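Local coordinates for glutaredoxin related protein (Sulfolobus solfataricus, PDB 4MNN), which probably acts as a protein disulfide oxidoreductase of the glutaredoxin family, exchanging thiols and disulfides through a thioredoxin-fold redox centre, at residues E9-I21 with W72-N84. Residues are numbered along the deposited sequence; the frame is centred on the assembly and turned at random. Where two conformers were deposited one is given.
Sequences EYLNAIKKGDITI and WPFLNSLVRISNN
In the N-terminal thioredoxin-like domain, helix 71-83 packs against strand 19-24 and against Y10 and L11 of helix 4-11 and I14 of the 3-10 segment 14-16. The strand segment 19-21 and helix 72-83 run at 141° with axes 9.3 Å apart, a worked example of how a helix covers a sheet while a second chain segment closes its flank. Y10 is a knob in a hole formed by W72, L75, N76 and V79. L75 CB makes an off-centre CH-pi contact with its ring, 4.3 Å from the centroid, while N76 OD1 and V79 CG2 lie at the ring edge. Its hydroxyl reaches the edge of the W72 indole, Y10 OH standing 3.0 Å from W72 NE1, and the Y10 ring and the five-membered ring of W72 are turned 77° apart. Replacing Y10 with an alanine would probably open a gap over L75 and V79 and leave the W72 indole freer to turn.

Deeper in, L11 brings both methyls to the helix: CD1 meets L75 CD2 and CD2 rests on L78 CB. L78 CD2 also meets I21 CD1 at 4.0 Å, so one leucine bridges L11 of helix 4-11 and I21 of strand 19-24. L78 and I19 also rest on V52 of strand 49-54, and I21 on F33 of helix 27-33. I14 lays CG2 across V79 CG1. Near the helix end, I19 CG1 is only roughly anti to its carbonyl carbon (chi1 -95°, off the staggered value) and comes within 3.6 Å of S82 CB, carrying CD1 onward to I81 CG2 at a tight 3.4 Å. Solvent completes the join: one water accepts from I19 N at 2.9 Å and donates to I14 O.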
ATOM      1  N   GLU A   9      12.054  13.476   6.189  1.00 22.60           N
ATOM      2  CA  GLU A   9      13.150  13.131   5.317  1.00 23.93           C
ATOM      3  C   GLU A   9      12.699  12.505   4.016  1.00 24.77           C
ATOM      4  O   GLU A   9      13.315  12.728   2.963  1.00 23.66           O
ATOM      5  CB  GLU A   9      14.135  12.238   6.052  1.00 25.21           C
ATOM      6  CG  GLU A   9      14.948  13.027   7.087  1.00 28.11           C
ATOM      7  CD  GLU A   9      15.779  14.132   6.452  1.00 30.00           C
ATOM      8  OE1 GLU A   9      15.601  15.311   6.825  1.00 30.14           O
ATOM      9  OE2 GLU A   9      16.608  13.819   5.571  1.00 29.72           O
ATOM     10  N   TYR A  10      11.609  11.755   4.074  1.00 23.22           N
ATOM     11  CA  TYR A  10      11.107  11.137   2.858  1.00 22.90           C
ATOM     12  C   TYR A  10      10.189  12.027   2.059  1.00 22.21           C
ATOM     13  O   TYR A  10      10.252  12.039   0.841  1.00 23.92           O
ATOM     14  CB  TYR A  10      10.329   9.855   3.171  1.00 22.64           C
ATOM     15  CG  TYR A  10      11.209   8.646   3.324  1.00 25.04           C
ATOM     16  CD1 TYR A  10      11.930   8.431   4.486  1.00 25.95           C
ATOM     17  CD2 TYR A  10      11.362   7.730   2.266  1.00 27.17           C
ATOM     18  CE1 TYR A  10      12.793   7.340   4.611  1.00 27.41           C
ATOM     19  CE2 TYR A  10      12.219   6.638   2.382  1.00 29.14           C
ATOM     20  CZ  TYR A  10      12.932   6.452   3.558  1.00 29.26           C
ATOM     21  OH  TYR A  10      13.796   5.380   3.670  1.00 32.02           O
ATOM     22  N   LEU A  11       9.355  12.798   2.747  1.00 22.21           N
ATOM     23  CA  LEU A  11       8.351  13.575   2.051  1.00 23.00           C
ATOM     24  C   LEU A  11       8.572  15.042   1.783  1.00 25.76           C
ATOM     25  O   LEU A  11       7.970  15.598   0.852  1.00 24.81           O
ATOM     26  CB  LEU A  11       7.028  13.393   2.774  1.00 22.03           C
ATOM     27  CG  LEU A  11       6.653  11.920   3.007  1.00 21.69           C
ATOM     28  CD1 LEU A  11       5.249  11.852   3.590  1.00 19.88           C
ATOM     29  CD2 LEU A  11       6.729  11.123   1.692  1.00 18.79           C
ATOM     30  N   ASN A  12       9.427  15.672   2.572  1.00 27.99           N
ATOM     31  CA  ASN A  12       9.639  17.097   2.388  1.00 31.57           C
ATOM     32  C   ASN A  12       9.991  17.484   0.952  1.00 32.16           C
ATOM     33  O   ASN A  12       9.545  18.516   0.493  1.00 34.16           O
ATOM     34  CB  ASN A  12      10.705  17.631   3.358  1.00 32.08           C
ATOM     35  CG  ASN A  12      10.753  19.153   3.377  1.00 35.26           C
ATOM     36  OD1 ASN A  12       9.708  19.820   3.328  1.00 34.01           O
ATOM     37  ND2 ASN A  12      11.958  19.711   3.459  1.00 35.28           N
ATOM     38  N   ALA A  13      10.756  16.670   0.241  1.00 33.86           N
ATOM     39  CA  ALA A  13      11.129  17.019  -1.135  1.00 36.35           C
ATOM     40  C   ALA A  13       9.939  16.885  -2.092  1.00 38.12           C
ATOM     41  O   ALA A  13       9.618  17.818  -2.860  1.00 38.48           O
ATOM     42  CB  ALA A  13      12.272  16.132  -1.609  1.00 36.34           C
ATOM     43  N   ILE A  14       9.274  15.731  -2.023  1.00 37.34           N
ATOM     44  CA  ILE A  14       8.153  15.468  -2.910  1.00 37.30           C
ATOM     45  C   ILE A  14       6.990  16.408  -2.693  1.00 37.51           C
ATOM     46  O   ILE A  14       5.917  16.207  -3.259  1.00 39.07           O
ATOM     47  CB  ILE A  14       7.658  14.009  -2.790  1.00 36.27           C
ATOM     48  CG1 ILE A  14       6.966  13.797  -1.453  1.00 34.50           C
ATOM     49  CG2 ILE A  14       8.837  13.041  -2.961  1.00 37.12           C
ATOM     50  CD1 ILE A  14       6.201  12.516  -1.376  1.00 32.97           C
ATOM     51  N   LYS A  15       7.202  17.445  -1.887  1.00 37.79           N
ATOM     52  CA  LYS A  15       6.159  18.419  -1.603  1.00 35.99           C
ATOM     53  C   LYS A  15       5.651  19.066  -2.885  1.00 36.79           C
ATOM     54  O   LYS A  15       4.498  19.519  -2.957  1.00 34.96           O
ATOM     55  CB  LYS A  15       6.684  19.514  -0.638  1.00 39.41           C
ATOM     56  CG  LYS A  15       7.633  20.564  -1.264  1.00 43.72           C
ATOM     57  CD  LYS A  15       9.125  20.214  -1.133  1.00 46.72           C
ATOM     58  CE  LYS A  15      10.069  21.361  -1.511  1.00 48.55           C
ATOM     59  NZ  LYS A  15      11.496  20.984  -1.173  1.00 51.73           N
ATOM     60  N   LYS A  16       6.509  19.107  -3.907  1.00 35.97           N
ATOM     61  CA  LYS A  16       6.154  19.734  -5.185  1.00 36.93           C
ATOM     62  C   LYS A  16       5.223  18.898  -6.043  1.00 35.85           C
ATOM     63  O   LYS A  16       4.618  19.411  -6.983  1.00 36.42           O
ATOM     64  CB  LYS A  16       7.425  20.055  -5.976  1.00 37.29           C
ATOM     65  CG  LYS A  16       7.199  20.322  -7.450  1.00 41.73           C
ATOM     66  CD  LYS A  16       8.510  20.627  -8.151  1.00 43.97           C
ATOM     67  CE  LYS A  16       8.339  20.711  -9.658  1.00 45.20           C
ATOM     68  NZ  LYS A  16       9.602  21.169 -10.294  1.00 48.61           N
ATOM     69  N   GLY A  17       5.105  17.615  -5.720  1.00 35.81           N
ATOM     70  CA  GLY A  17       4.241  16.726  -6.495  1.00 35.96           C
ATOM     71  C   GLY A  17       2.752  16.878  -6.177  1.00 36.26           C
ATOM     72  O   GLY A  17       2.345  17.895  -5.620  1.00 33.56           O
ATOM     73  N   ASP A  18       1.947  15.872  -6.522  1.00 33.52           N
ATOM     74  CA  ASP A  18       0.512  15.929  -6.265  1.00 34.22           C
ATOM     75  C   ASP A  18       0.019  14.588  -5.698  1.00 33.56           C
ATOM     76  O   ASP A  18      -1.080  14.112  -6.034  1.00 33.90           O
ATOM     77  CB  ASP A  18      -0.250  16.267  -7.538  1.00 38.20           C
ATOM     78  CG  ASP A  18      -0.240  15.140  -8.535  1.00 41.86           C
ATOM     79  OD1 ASP A  18       0.726  14.346  -8.503  1.00 44.32           O
ATOM     80  OD2 ASP A  18      -1.189  15.051  -9.358  1.00 44.26           O
ATOM     81  N   ILE A  19       0.847  13.974  -4.853  1.00 29.33           N
ATOM     82  CA  ILE A  19       0.437  12.741  -4.201  1.00 27.90           C
ATOM     83  C   ILE A  19      -0.687  13.182  -3.256  1.00 25.17           C
ATOM     84  O   ILE A  19      -0.626  14.273  -2.658  1.00 21.85           O
ATOM     85  CB  ILE A  19       1.599  12.132  -3.368  1.00 29.98           C
ATOM     86  CG1 ILE A  19       2.346  11.081  -4.177  1.00 32.85           C
ATOM     87  CG2 ILE A  19       1.051  11.486  -2.088  1.00 34.36           C
ATOM     88  CD1 ILE A  19       1.628   9.729  -4.289  1.00 30.60           C
ATOM     89  N   THR A  20      -1.740  12.371  -3.163  1.00 22.77           N
ATOM     90  CA  THR A  20      -2.841  12.677  -2.262  1.00 21.26           C
ATOM     91  C   THR A  20      -3.144  11.397  -1.477  1.00 20.24           C
ATOM     92  O   THR A  20      -3.257  10.339  -2.079  1.00 18.89           O
ATOM     93  CB  THR A  20      -4.126  13.074  -3.002  1.00 24.34           C
ATOM     94  OG1 THR A  20      -3.919  14.304  -3.712  1.00 26.33           O
ATOM     95  CG2 THR A  20      -5.263  13.305  -1.989  1.00 23.39           C
ATOM     96  N   ILE A  21      -3.259  11.511  -0.154  1.00 17.69           N
ATOM     97  CA  ILE A  21      -3.567  10.366   0.697  1.00 17.97           C
ATOM     98  C   ILE A  21      -4.966  10.549   1.262  1.00 17.39           C
ATOM     99  O   ILE A  21      -5.277  11.638   1.747  1.00 17.36           O
ATOM    100  CB  ILE A  21      -2.582  10.298   1.893  1.00 18.14           C
ATOM    101  CG1 ILE A  21      -1.231   9.775   1.421  1.00 21.61           C
ATOM    102  CG2 ILE A  21      -3.149   9.457   3.033  1.00 22.64           C
ATOM    103  CD1 ILE A  21      -0.152   9.928   2.462  1.00 22.58           C
ATOM    104  N   TRP A  72       8.298   1.955   6.220  1.00 19.92           N
ATOM    105  CA  TRP A  72       9.362   2.277   5.291  1.00 22.27           C
ATOM    106  C   TRP A  72       8.924   2.056   3.841  1.00 20.92           C
ATOM    107  O   TRP A  72       9.114   2.948   2.988  1.00 21.04           O
ATOM    108  CB  TRP A  72      10.609   1.468   5.667  1.00 26.82           C
ATOM    109  CG  TRP A  72      11.751   1.586   4.704  1.00 33.00           C
ATOM    110  CD1 TRP A  72      12.291   2.738   4.187  1.00 34.78           C
ATOM    111  CD2 TRP A  72      12.496   0.504   4.142  1.00 36.09           C
ATOM    112  NE1 TRP A  72      13.330   2.430   3.329  1.00 37.33           N
ATOM    113  CE2 TRP A  72      13.477   1.066   3.285  1.00 36.90           C
ATOM    114  CE3 TRP A  72      12.436  -0.894   4.281  1.00 37.69           C
ATOM    115  CZ2 TRP A  72      14.382   0.282   2.563  1.00 38.74           C
ATOM    116  CZ3 TRP A  72      13.343  -1.674   3.558  1.00 39.57           C
ATOM    117  CH2 TRP A  72      14.303  -1.077   2.714  1.00 38.76           C
ATOM    118  N   PRO A  73       8.355   0.872   3.529  1.00 19.33           N
ATOM    119  CA  PRO A  73       7.898   0.601   2.160  1.00 18.16           C
ATOM    120  C   PRO A  73       6.806   1.599   1.764  1.00 17.95           C
ATOM    121  O   PRO A  73       6.749   2.050   0.637  1.00 17.18           O
ATOM    122  CB  PRO A  73       7.332  -0.810   2.232  1.00 20.07           C
ATOM    123  CG  PRO A  73       8.024  -1.418   3.369  1.00 21.20           C
ATOM    124  CD  PRO A  73       8.276  -0.335   4.371  1.00 19.62           C
ATOM    125  N   PHE A  74       5.946   1.950   2.713  1.00 17.79           N
ATOM    126  CA  PHE A  74       4.846   2.875   2.426  1.00 17.71           C
ATOM    127  C   PHE A  74       5.391   4.261   2.024  1.00 17.06           C
ATOM    128  O   PHE A  74       4.999   4.821   0.996  1.00 17.51           O
ATOM    129  CB  PHE A  74       3.931   2.969   3.665  1.00 18.65           C
ATOM    130  CG  PHE A  74       2.827   3.989   3.529  1.00 18.87           C
ATOM    131  CD1 PHE A  74       1.742   3.756   2.681  1.00 20.12           C
ATOM    132  CD2 PHE A  74       2.875   5.174   4.247  1.00 18.07           C
ATOM    133  CE1 PHE A  74       0.707   4.711   2.555  1.00 18.04           C
ATOM    134  CE2 PHE A  74       1.841   6.138   4.120  1.00 19.04           C
ATOM    135  CZ  PHE A  74       0.766   5.891   3.270  1.00 18.23           C
ATOM    136  N   LEU A  75       6.318   4.797   2.810  1.00 15.03           N
ATOM    137  CA  LEU A  75       6.931   6.081   2.488  1.00 17.49           C
ATOM    138  C   LEU A  75       7.681   5.996   1.171  1.00 16.02           C
ATOM    139  O   LEU A  75       7.653   6.932   0.379  1.00 17.45           O
ATOM    140  CB  LEU A  75       7.917   6.514   3.590  1.00 16.06           C
ATOM    141  CG  LEU A  75       7.236   6.901   4.894  1.00 20.87           C
ATOM    142  CD1 LEU A  75       8.277   7.144   5.943  1.00 19.65           C
ATOM    143  CD2 LEU A  75       6.337   8.120   4.660  1.00 17.46           C
ATOM    144  N   ASN A  76       8.370   4.889   0.930  1.00 16.86           N
ATOM    145  CA  ASN A  76       9.076   4.735  -0.327  1.00 18.88           C
ATOM    146  C   ASN A  76       8.115   4.781  -1.504  1.00 17.28           C
ATOM    147  O   ASN A  76       8.449   5.304  -2.578  1.00 15.64           O
ATOM    148  CB  ASN A  76       9.790   3.393  -0.384  1.00 24.38           C
ATOM    149  CG  ASN A  76      11.273   3.513  -0.207  1.00 29.33           C
ATOM    150  OD1 ASN A  76      11.745   4.282   0.606  1.00 32.53           O
ATOM    151  ND2 ASN A  76      12.023   2.702  -0.947  1.00 33.99           N
ATOM    152  N   SER A  77       6.938   4.192  -1.343  1.00 14.21           N
ATOM    153  CA  SER A  77       6.012   4.182  -2.451  1.00 14.50           C
ATOM    154  C   SER A  77       5.539   5.579  -2.739  1.00 14.23           C
ATOM    155  O   SER A  77       5.299   5.932  -3.888  1.00 16.22           O
ATOM    156  CB  SER A  77       4.787   3.280  -2.197  1.00 13.70           C
ATOM    157  OG  SER A  77       3.914   3.802  -1.195  1.00 16.83           O
ATOM    158  N   LEU A  78       5.351   6.389  -1.700  1.00 13.86           N
ATOM    159  CA  LEU A  78       4.893   7.759  -1.943  1.00 14.46           C
ATOM    160  C   LEU A  78       5.901   8.519  -2.820  1.00 15.98           C
ATOM    161  O   LEU A  78       5.533   9.239  -3.759  1.00 13.72           O
ATOM    162  CB  LEU A  78       4.747   8.483  -0.602  1.00 14.93           C
ATOM    163  CG  LEU A  78       3.346   8.554   0.064  1.00 20.95           C
ATOM    164  CD1 LEU A  78       2.444   7.467  -0.357  1.00 15.17           C
ATOM    165  CD2 LEU A  78       3.498   8.646   1.576  1.00 18.99           C
ATOM    166  N   VAL A  79       7.173   8.388  -2.471  1.00 15.72           N
ATOM    167  CA  VAL A  79       8.216   9.081  -3.226  1.00 16.56           C
ATOM    168  C   VAL A  79       8.291   8.558  -4.660  1.00 17.54           C
ATOM    169  O   VAL A  79       8.403   9.337  -5.599  1.00 17.88           O
ATOM    170  CB  VAL A  79       9.575   8.898  -2.516  1.00 18.53           C
ATOM    171  CG1 VAL A  79      10.722   9.521  -3.361  1.00 21.05           C
ATOM    172  CG2 VAL A  79       9.496   9.514  -1.115  1.00 18.52           C
ATOM    173  N   ARG A  80       8.239   7.235  -4.835  1.00 17.96           N
ATOM    174  CA  ARG A  80       8.328   6.659  -6.182  1.00 17.75           C
ATOM    175  C   ARG A  80       7.159   7.095  -7.053  1.00 18.43           C
ATOM    176  O   ARG A  80       7.342   7.478  -8.211  1.00 18.43           O
ATOM    177  CB  ARG A  80       8.385   5.126  -6.123  1.00 18.05           C
ATOM    178  CG  ARG A  80       9.633   4.528  -5.489  1.00 21.19           C
ATOM    179  CD  ARG A  80       9.949   3.136  -6.114  1.00 23.64           C
ATOM    180  NE  ARG A  80      11.240   2.663  -5.632  1.00 26.53           N
ATOM    181  CZ  ARG A  80      11.406   1.860  -4.583  1.00 27.78           C
ATOM    182  NH1 ARG A  80      10.346   1.412  -3.900  1.00 26.04           N
ATOM    183  NH2 ARG A  80      12.639   1.555  -4.181  1.00 28.58           N
ATOM    184  N   ILE A  81       5.956   7.054  -6.486  1.00 17.70           N
ATOM    185  CA  ILE A  81       4.776   7.455  -7.226  1.00 18.68           C
ATOM    186  C   ILE A  81       4.836   8.969  -7.561  1.00 20.01           C
ATOM    187  O   ILE A  81       4.540   9.371  -8.693  1.00 19.96           O
ATOM    188  CB  ILE A  81       3.496   7.120  -6.413  1.00 17.72           C
ATOM    189  CG1 ILE A  81       3.289   5.607  -6.394  1.00 15.27           C
ATOM    190  CG2 ILE A  81       2.252   7.774  -7.030  1.00 19.14           C
ATOM    191  CD1 ILE A  81       2.339   5.151  -5.275  1.00 16.18           C
ATOM    192  N   SER A  82       5.244   9.786  -6.597  0.50 20.02           N
ATOM    193  CA  SER A  82       5.289  11.225  -6.828  0.50 20.34           C
ATOM    194  C   SER A  82       6.322  11.635  -7.887  0.50 21.03           C
ATOM    195  O   SER A  82       6.127  12.628  -8.592  0.50 20.87           O
ATOM    196  CB  SER A  82       5.573  11.958  -5.519  0.50 20.27           C
ATOM    197  OG  SER A  82       5.451  13.356  -5.703  0.50 19.60           O
ATOM    198  N   ASN A  83       7.406  10.873  -7.986  1.00 21.40           N
ATOM    199  CA  ASN A  83       8.478  11.142  -8.959  1.00 23.88           C
ATOM    200  C   ASN A  83       8.303  10.309 -10.228  1.00 25.02           C
ATOM    201  O   ASN A  83       9.034  10.483 -11.216  1.00 24.11           O
ATOM    202  CB  ASN A  83       9.839  10.823  -8.353  1.00 23.60           C
ATOM    203  CG  ASN A  83      10.277  11.850  -7.333  1.00 27.22           C
ATOM    204  OD1 ASN A  83      11.044  11.547  -6.433  1.00 29.80           O
ATOM    205  ND2 ASN A  83       9.799  13.071  -7.476  1.00 23.38           N
ATOM    206  N   ASN A  84       7.320   9.420 -10.213  1.00 26.12           N
ATOM    207  CA  ASN A  84       7.048   8.553 -11.362  1.00 27.50           C
ATOM    208  C   ASN A  84       8.267   7.718 -11.721  1.00 27.95           C
ATOM    209  O   ASN A  84       8.657   7.603 -12.900  1.00 29.53           O
ATOM    210  CB  ASN A  84       6.592   9.367 -12.573  1.00 30.44           C
ATOM    211  CG  ASN A  84       6.125   8.478 -13.718  1.00 33.61           C
ATOM    212  OD1 ASN A  84       5.669   7.356 -13.486  1.00 34.72           O
ATOM    213  ND2 ASN A  84       6.225   8.974 -14.954  1.00 34.11           N
TER
HETATM  214  O   HOH W   1       3.454  14.747  -3.832  1.00 30.36           O
HETATM  215  O   HOH W   2       7.161  15.820  -6.467  1.00 39.28           O